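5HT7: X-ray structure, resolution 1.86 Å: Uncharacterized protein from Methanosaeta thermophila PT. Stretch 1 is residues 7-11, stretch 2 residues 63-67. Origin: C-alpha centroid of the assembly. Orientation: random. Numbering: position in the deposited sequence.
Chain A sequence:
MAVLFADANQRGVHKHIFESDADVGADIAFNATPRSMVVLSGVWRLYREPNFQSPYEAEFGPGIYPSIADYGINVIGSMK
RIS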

# COMPACT_ATOMS: atom_id res chain seq x y z
N ASP A 7 -11.82 -6.91 -4.09
CA ASP A 7 -12.99 -7.51 -3.46
C ASP A 7 -13.68 -6.54 -2.52
O ASP A 7 -13.10 -5.53 -2.11
CB ASP A 7 -12.61 -8.78 -2.70
CG ASP A 7 -12.03 -9.85 -3.61
OD1 ASP A 7 -12.49 -9.97 -4.77
OD2 ASP A 7 -11.11 -10.56 -3.17
N ALA A 8 -14.92 -6.85 -2.17
CA ALA A 8 -15.65 -6.06 -1.19
C ALA A 8 -14.95 -6.11 0.16
O ALA A 8 -14.17 -7.02 0.44
CB ALA A 8 -17.09 -6.56 -1.07
N ASN A 9 -15.22 -5.10 0.99
CA ASN A 9 -14.72 -5.06 2.36
C ASN A 9 -13.20 -5.02 2.45
O ASN A 9 -12.61 -5.60 3.38
CB ASN A 9 -15.27 -6.25 3.17
CG ASN A 9 -16.77 -6.15 3.38
OD1 ASN A 9 -17.27 -5.20 3.98
ND2 ASN A 9 -17.50 -7.15 2.88
N GLN A 10 -12.58 -4.33 1.49
CA GLN A 10 -11.15 -4.00 1.55
C GLN A 10 -10.29 -5.27 1.55
O GLN A 10 -9.34 -5.39 2.33
CB GLN A 10 -10.86 -3.15 2.78
CG GLN A 10 -11.58 -1.80 2.79
CD GLN A 10 -13.05 -1.91 3.13
OE1 GLN A 10 -13.91 -1.42 2.39
NE2 GLN A 10 -13.36 -2.58 4.23
N ARG A 11 -10.62 -6.19 0.66
CA ARG A 11 -9.86 -7.42 0.51
C ARG A 11 -9.50 -7.62 -0.95
O ARG A 11 -10.01 -6.90 -1.82
CB ARG A 11 -10.65 -8.60 1.09
CG ARG A 11 -10.94 -8.43 2.60
CD ARG A 11 -11.79 -9.54 3.23
NE ARG A 11 -11.73 -9.48 4.70
CZ ARG A 11 -12.78 -9.31 5.50
NH1 ARG A 11 -13.99 -9.21 4.98
NH2 ARG A 11 -12.61 -9.26 6.83
N GLY A 63 -13.12 8.06 4.18
CA GLY A 63 -14.00 7.02 4.68
C GLY A 63 -13.69 5.65 4.11
O GLY A 63 -12.80 5.49 3.29
N ILE A 64 -14.45 4.66 4.57
CA ILE A 64 -14.32 3.28 4.14
C ILE A 64 -15.58 2.86 3.38
O ILE A 64 -16.69 2.93 3.93
CB ILE A 64 -14.08 2.34 5.35
CG1 ILE A 64 -12.79 2.73 6.08
CG2 ILE A 64 -14.00 0.90 4.90
CD1 ILE A 64 -12.52 1.91 7.34
N TYR A 65 -15.42 2.44 2.13
CA TYR A 65 -16.56 2.09 1.27
C TYR A 65 -16.51 0.63 0.83
O TYR A 65 -15.95 0.30 -0.21
CB TYR A 65 -16.58 3.02 0.05
CG TYR A 65 -16.58 4.48 0.44
CD1 TYR A 65 -17.76 5.13 0.76
CD2 TYR A 65 -15.39 5.19 0.53
CE1 TYR A 65 -17.76 6.47 1.15
CE2 TYR A 65 -15.38 6.52 0.91
CZ TYR A 65 -16.57 7.15 1.22
OH TYR A 65 -16.57 8.48 1.60
N PRO A 66 -17.11 -0.26 1.64
CA PRO A 66 -16.94 -1.72 1.51
C PRO A 66 -17.58 -2.33 0.29
O PRO A 66 -17.25 -3.47 -0.05
CB PRO A 66 -17.62 -2.26 2.77
CG PRO A 66 -17.70 -1.10 3.70
CD PRO A 66 -17.92 0.08 2.82
N SER A 67 -18.48 -1.60 -0.37
CA SER A 67 -19.14 -2.13 -1.56
C SER A 67 -19.55 -1.01 -2.51
O SER A 67 -20.68 -0.53 -2.45
CB SER A 67 -20.36 -2.96 -1.17
OG SER A 67 -20.97 -3.53 -2.32

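The contact between these two stretches is small, burying 213 Å² in total when both sides are summed, and it is organised around Pro66 and Gln10, with Asn9 supplying the one hydrogen bond that crosses between them. The touching residues lie at least 54 positions apart in sequence, so the contact is a product of the fold rather than of chain proximity. Stretch 2 runs as a strand from Gly63 to Tyr65 and then leaves it at Pro66, and it is at this departure that stretch 1 approaches most closely: the CA atoms of Asn9 and Pro66 are 4.1 Å apart.

Pro66 has the most surface covered, 67 Å². Its ring closes back on its own nitrogen, so the residue has no amide hydrogen to offer, but its carbonyl remains free to accept. That carbonyl receives the bond from the backbone of Asn9, with Asn9 N 2.8 Å from Pro66 O and an N-H...O angle of 159°, a short and nearly straight arrangement. Because both partners are main-chain atoms, the bond does not itself depend on either side chain. The same oxygen lies 3.3 Å from Ala8 CA, and the small methyl side chain of Ala8 adds little bulk beside this close backbone approach.

Gln10, with 58 Å² covered, meets the other stretch with its side chain. Its CA-to-CB bond points sideways, yet the end of the side chain comes nearer, carried there by chi1 in the m well and chi2 in p. The length of glutamine matters here, since two methylene groups let the amide reach over the strand end. Its OE1 sits 3.2 Å from Pro66 CA and 3.4 Å from Ile64 CG2, so it packs against carbon on both residues. OE1 also comes within 3.5 Å of Pro66 N, but this is no hydrogen bond: both atoms lack a hydrogen to share. What Gln10 contributes across the contact is therefore close packing without a polar bond.

Asn9 and Ile64 each have 26 Å² covered. The CA-to-CB bond of Asn9 points away, but with chi1 at -67° its end comes nearer, and Asn9 OD1 reaches 3.2 Å from Pro66 CB. Asn9 and Gln10 both have positive phi, 62° with psi of 36° and 46°. These are left-handed backbone conformations, which asparagine adopts more readily than most residues other than glycine. They belong to a tight reversal of the chain that is closed within stretch 1 by a backbone hydrogen bond of 2.9 Å from Asp7 N to Arg11 O. Ile64 points its CA-to-CB bond toward stretch 1, and its branched side chain offers the CG2 methyl to Gln10, while the neighbouring Tyr65 points away, as alternation along a strand would suggest.

Gly63 makes no contact with stretch 1. Its phi and psi of 158° and 179° call for glycine, because a CB would be jammed against the preceding carbonyl oxygen.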